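Local structure of metagenomic carboxyl esterase MGS0156 (Uncultured organism, 5D8M) at residues V164-V169 against A228-F233; G186-S191 against A284-G289. The protein probably hydrolyses carboxylic ester bonds, acting as a carboxyl esterase with an alpha/beta-hydrolase-like fold. All blocks are in the same frame, centred on the assembly; numbering follows the deposited sequence.

Interaction 1: V164-V169 against A228-F233; sequences VLEALV and AYRLRF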
loop_
_atom_site.group_PDB
_atom_site.type_symbol
_atom_site.label_atom_id
_atom_site.label_comp_id
_atom_site.label_asym_id
_atom_site.label_seq_id
_atom_site.Cartn_x
_atom_site.Cartn_y
_atom_site.Cartn_z
ATOM N N VAL A 164 2.876 -9.793 -1.525
ATOM C CA VAL A 164 3.105 -9.930 -2.969
ATOM C C VAL A 164 4.598 -10.067 -3.302
ATOM O O VAL A 164 4.972 -10.927 -4.104
ATOM C CB VAL A 164 2.483 -8.738 -3.755
ATOM C CG1 VAL A 164 2.957 -8.713 -5.209
ATOM C CG2 VAL A 164 0.949 -8.834 -3.737
ATOM N N LEU A 165 5.456 -9.259 -2.676
ATOM C CA LEU A 165 6.899 -9.379 -2.935
ATOM C C LEU A 165 7.418 -10.775 -2.560
ATOM O O LEU A 165 8.236 -11.355 -3.279
ATOM C CB LEU A 165 7.690 -8.305 -2.165
ATOM C CG LEU A 165 7.489 -6.850 -2.616
ATOM C CD1 LEU A 165 8.478 -5.866 -1.920
ATOM C CD2 LEU A 165 7.563 -6.720 -4.153
ATOM N N GLU A 166 6.960 -11.314 -1.437
ATOM C CA GLU A 166 7.387 -12.652 -1.063
ATOM C C GLU A 166 6.895 -13.675 -2.085
ATOM O O GLU A 166 7.596 -14.632 -2.395
ATOM C CB GLU A 166 6.899 -13.010 0.349
ATOM C CG GLU A 166 7.536 -12.085 1.422
ATOM C CD GLU A 166 7.752 -12.730 2.799
ATOM O OE1 GLU A 166 7.396 -13.918 3.013
ATOM O OE2 GLU A 166 8.297 -12.025 3.678
ATOM N N ALA A 167 5.694 -13.460 -2.610
ATOM C CA ALA A 167 5.160 -14.343 -3.651
ATOM C C ALA A 167 6.034 -14.283 -4.916
ATOM O O ALA A 167 6.391 -15.308 -5.493
ATOM C CB ALA A 167 3.713 -13.965 -3.968
ATOM N N LEU A 168 6.401 -13.080 -5.335
ATOM C CA LEU A 168 7.212 -12.911 -6.562
ATOM C C LEU A 168 8.573 -13.575 -6.421
ATOM O O LEU A 168 9.104 -14.148 -7.353
ATOM C CB LEU A 168 7.376 -11.420 -6.885
ATOM C CG LEU A 168 6.054 -10.775 -7.303
ATOM C CD1 LEU A 168 6.229 -9.305 -7.504
ATOM C CD2 LEU A 168 5.576 -11.414 -8.606
ATOM N N VAL A 169 9.126 -13.512 -5.222
ATOM C CA VAL A 169 10.387 -14.163 -4.942
ATOM C C VAL A 169 10.247 -15.678 -4.856
ATOM O O VAL A 169 11.142 -16.411 -5.262
ATOM C CB VAL A 169 11.000 -13.622 -3.632
ATOM C CG1 VAL A 169 12.173 -14.489 -3.188
ATOM C CG2 VAL A 169 11.455 -12.176 -3.836
ATOM N N ALA A 228 13.527 -5.977 11.353
ATOM C CA ALA A 228 14.639 -6.906 11.175
ATOM C C ALA A 228 14.310 -7.964 10.106
ATOM O O ALA A 228 15.093 -8.234 9.205
ATOM C CB ALA A 228 14.983 -7.569 12.498
ATOM N N TYR A 229 13.121 -8.532 10.188
ATOM C CA TYR A 229 12.714 -9.534 9.223
ATOM C C TYR A 229 12.609 -8.983 7.796
ATOM O O TYR A 229 13.120 -9.569 6.842
ATOM C CB TYR A 229 11.383 -10.121 9.652
ATOM C CG TYR A 229 10.969 -11.322 8.844
ATOM C CD1 TYR A 229 11.425 -12.594 9.179
ATOM C CD2 TYR A 229 10.117 -11.189 7.760
ATOM C CE1 TYR A 229 11.041 -13.702 8.446
ATOM C CE2 TYR A 229 9.728 -12.283 7.028
ATOM C CZ TYR A 229 10.183 -13.538 7.372
ATOM O OH TYR A 229 9.788 -14.632 6.630
ATOM N N ARG A 230 11.927 -7.856 7.660
ATOM C CA ARG A 230 11.699 -7.235 6.363
ATOM C C ARG A 230 13.000 -6.721 5.704
ATOM O O ARG A 230 13.156 -6.847 4.499
ATOM C CB ARG A 230 10.681 -6.093 6.508
ATOM C CG ARG A 230 9.252 -6.576 6.857
ATOM C CD ARG A 230 8.319 -6.706 5.619
ATOM N NE ARG A 230 8.903 -7.509 4.545
ATOM C CZ ARG A 230 8.717 -8.818 4.378
ATOM N NH1 ARG A 230 7.916 -9.510 5.190
ATOM N NH2 ARG A 230 9.287 -9.438 3.359
ATOM N N LEU A 231 13.909 -6.151 6.489
ATOM C CA LEU A 231 15.207 -5.695 5.964
ATOM C C LEU A 231 16.072 -6.877 5.525
ATOM O O LEU A 231 16.751 -6.813 4.506
ATOM C CB LEU A 231 15.960 -4.872 7.004
ATOM C CG LEU A 231 15.406 -3.453 7.165
ATOM C CD1 LEU A 231 16.123 -2.734 8.278
ATOM C CD2 LEU A 231 15.511 -2.679 5.862
ATOM N N ARG A 232 16.028 -7.952 6.298
ATOM C CA ARG A 232 16.746 -9.172 5.965
ATOM C C ARG A 232 16.233 -9.792 4.647
ATOM O O ARG A 232 17.021 -10.282 3.830
ATOM C CB ARG A 232 16.626 -10.173 7.120
ATOM C CG ARG A 232 16.889 -11.605 6.726
ATOM C CD ARG A 232 18.089 -12.153 7.410
ATOM N NE ARG A 232 17.887 -12.298 8.847
ATOM C CZ ARG A 232 18.769 -12.877 9.660
ATOM N NH1 ARG A 232 19.904 -13.361 9.172
ATOM N NH2 ARG A 232 18.521 -12.965 10.958
ATOM N N PHE A 233 14.919 -9.767 4.446
ATOM C CA PHE A 233 14.332 -10.235 3.194
ATOM C C PHE A 233 14.917 -9.483 2.014
ATOM O O PHE A 233 15.284 -10.091 1.015
ATOM C CB PHE A 233 12.818 -10.062 3.199
ATOM C CG PHE A 233 12.163 -10.350 1.876
ATOM C CD1 PHE A 233 11.905 -11.649 1.490
ATOM C CD2 PHE A 233 11.765 -9.314 1.037
ATOM C CE1 PHE A 233 11.262 -11.924 0.276
ATOM C CE2 PHE A 233 11.130 -9.589 -0.170
ATOM C CZ PHE A 233 10.870 -10.883 -0.538
HETATM O O HOH W 1 7.541 -15.166 5.327
#

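Interaction 2: G186-S191 against A284-G289; sequences GAIDGS and AIIPGG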
loop_
_atom_site.group_PDB
_atom_site.type_symbol
_atom_site.label_atom_id
_atom_site.label_comp_id
_atom_site.label_asym_id
_atom_site.label_seq_id
_atom_site.Cartn_x
_atom_site.Cartn_y
_atom_site.Cartn_z
ATOM N N GLY A 186 2.661 0.644 1.565
ATOM C CA GLY A 186 3.126 -0.705 1.793
ATOM C C GLY A 186 4.180 -0.758 2.869
ATOM O O GLY A 186 5.038 0.120 2.961
ATOM N N ALA A 187 4.134 -1.802 3.680
ATOM C CA ALA A 187 5.058 -1.939 4.805
ATOM C C ALA A 187 6.358 -2.571 4.342
ATOM O O ALA A 187 6.751 -3.627 4.838
ATOM C CB ALA A 187 4.414 -2.792 5.920
ATOM N N ILE A 188 7.032 -1.924 3.399
ATOM C CA ILE A 188 8.191 -2.543 2.745
ATOM C C ILE A 188 9.299 -2.912 3.746
ATOM O O ILE A 188 9.835 -4.025 3.718
ATOM C CB ILE A 188 8.760 -1.617 1.651
ATOM C CG1 ILE A 188 7.648 -1.137 0.701
ATOM C CG2 ILE A 188 9.922 -2.306 0.897
ATOM C CD1 ILE A 188 6.781 -2.254 0.090
ATOM N N ASP A 189 9.639 -1.982 4.640
ATOM C CA ASP A 189 10.599 -2.257 5.700
ATOM C C ASP A 189 9.936 -2.639 7.024
ATOM O O ASP A 189 10.570 -2.587 8.078
ATOM C CB ASP A 189 11.496 -1.044 5.956
ATOM C CG ASP A 189 12.370 -0.679 4.769
ATOM O OD1 ASP A 189 12.613 -1.538 3.893
ATOM O OD2 ASP A 189 12.842 0.478 4.744
ATOM N N GLY A 190 8.670 -3.021 6.982
ATOM C CA GLY A 190 7.961 -3.350 8.205
ATOM C C GLY A 190 7.601 -2.074 8.958
ATOM O O GLY A 190 7.450 -1.004 8.348
ATOM N N SER A 191 7.449 -2.183 10.275
ATOM C CA SER A 191 7.162 -1.023 11.130
ATOM C C SER A 191 7.728 -1.287 12.507
ATOM O O SER A 191 7.633 -2.414 13.004
ATOM C CB SER A 191 5.638 -0.764 11.215
ATOM O OG SER A 191 5.353 0.249 12.185
ATOM N N ALA A 284 8.442 2.733 3.254
ATOM C CA ALA A 284 7.288 2.386 2.435
ATOM C C ALA A 284 7.583 2.511 0.953
ATOM O O ALA A 284 6.661 2.670 0.124
ATOM C CB ALA A 284 6.077 3.278 2.811
ATOM N N ILE A 285 8.868 2.451 0.615
ATOM C CA ILE A 285 9.264 2.602 -0.764
ATOM C C ILE A 285 10.078 1.400 -1.214
ATOM O O ILE A 285 11.111 1.068 -0.614
ATOM C CB ILE A 285 10.054 3.911 -0.954
ATOM C CG1 ILE A 285 9.135 5.097 -0.585
ATOM C CG2 ILE A 285 10.546 4.032 -2.416
ATOM C CD1 ILE A 285 9.861 6.421 -0.405
ATOM N N ILE A 286 9.604 0.741 -2.267
ATOM C CA ILE A 286 10.308 -0.405 -2.833
ATOM C C ILE A 286 11.607 0.044 -3.523
ATOM O O ILE A 286 11.570 0.813 -4.486
ATOM C CB ILE A 286 9.415 -1.162 -3.846
ATOM C CG1 ILE A 286 8.097 -1.617 -3.172
ATOM C CG2 ILE A 286 10.213 -2.304 -4.519
ATOM C CD1 ILE A 286 7.022 -2.230 -4.172
ATOM N N PRO A 287 12.764 -0.439 -3.033
ATOM C CA PRO A 287 14.028 0.006 -3.629
ATOM C C PRO A 287 14.151 -0.468 -5.084
ATOM O O PRO A 287 13.639 -1.540 -5.418
ATOM C CB PRO A 287 15.102 -0.622 -2.720
ATOM C CG PRO A 287 14.427 -1.779 -2.056
ATOM C CD PRO A 287 12.968 -1.362 -1.900
ATOM N N GLY A 288 14.776 0.344 -5.930
ATOM C CA GLY A 288 14.925 0.034 -7.347
ATOM C C GLY A 288 13.663 0.318 -8.159
ATOM O O GLY A 288 13.642 0.106 -9.367
ATOM N N GLY A 289 12.606 0.780 -7.491
ATOM C CA GLY A 289 11.367 1.104 -8.169
ATOM C C GLY A 289 11.197 2.561 -8.574
ATOM O O GLY A 289 12.168 3.313 -8.701
HETATM O O HOH W 2 4.199 2.029 -0.404
#

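Interaction 1: V164-V169 against A228-F233
Segments 164-169 and 228-233, on helices 159-170 and 227-236, run 36° apart, their axes 12.4 Å apart at closest approach, so long side chains have to span the gap. Leu-165 comes first: its CB lies 4.2 Å from Phe-233 CE2, and its carbonyl oxygen faces the edge of the same ring. Glu-166 carries the polar part. With CG anti to the carbonyl carbon (chi1 -64°), CG lies over one face of the Phe-233 ring, near whose rim Arg-230 NH2 also sits above a face; the bend at chi2 (-149°) then directs the carboxylate. The salt bridge is end-on, with both terminal nitrogens of Arg-230 gripping one oxygen. NH2 meets the anti lone pair of Glu-166 OE2 at 2.8 Å, whereas NH1, at 3.0 Å from OE2, approaches from above the carboxylate plane. Glu-166 OE1 instead accepts from a water, 2.6 Å away, that also bonds Tyr-229 OH. Although both charged residues are buried, this pairing would probably help to keep them ionised. Val-169 finishes the walk, its CG2 meeting Phe-233 CZ tip to tip at 3.6 Å. Arg-230 NH1 also bonds Ser-224 O. Ser-132 of helix 132-143 touches Glu-166 and Arg-230, Val-164 packs on strands 151-157 and 178-184, and Leu-168 on 178-184.

Interaction 2: G186-S191 against A284-G289
Two loops that each contain a beta turn meet in the interior of an alpha/beta-hydrolase-like fold: 186-191 follows strand 178-184, and the loop 284-289 leads into strand 290-293. The first makes an inverse gamma turn centred on Ala-187 and a type I beta turn from Ala-187 to Gly-190; the second ends in a type II turn from Ile-286 to Gly-289. No direct hydrogen bond of the classical kind joins them. Instead, Ala-284 CA offers a CH...O contact to Gly-186 O at 3.2 Å, and a water spans the backbones, accepting from Gly-186 N (2.9 Å) and donating to Ala-284 O (2.6 Å). Ile-188 supplies the apolar part. With CG1 beside the backbone N and anti to the carbonyl carbon (chi1 -51°), that branch packs against the Ala-284 to Ile-285 peptide, 3.7 Å from Ala-284 C. Its CD1 reaches Ile-286 CG1 at 3.6 Å, the two chains crossing near a right angle, and CG2 lies 4.2 Å from Pro-287 CD. An alanine at Ile-188 would remove these three carbons and would probably loosen the fit between the loops. Leu-234 of helix 227-236 also touches Ile-188, Ser-183 of strand 178-184 touches Ile-188 and Ile-286, and Ser-247 OG of strand 244-248 bonds Ile-286 N.

How the interactions relate
From the N terminus the chain passes 164-169 on helix 159-170, then 186-191 beyond strand 178-184. Interaction 1 closes when 228-233 returns to the first helix, with 58 residues between its segments; interaction 2 closes later, at 284-289, after 92. Because the segments alternate, the two loops cross and neither encloses the other. Their centres are 10 Å apart and they touch directly: Arg-230 CB packs 3.6 Å from Ile-188 O, and the CD of the same arginine lies against Ala-187 O. Helix 227-236 thus meets both helix 159-170 and the 186-191 loop through Arg-230, its aliphatic part on the loop and its guanidinium in interaction 1. Ala-187 is joined through backbone hydrogen bonding to Ser-158, immediately before helix 159-170.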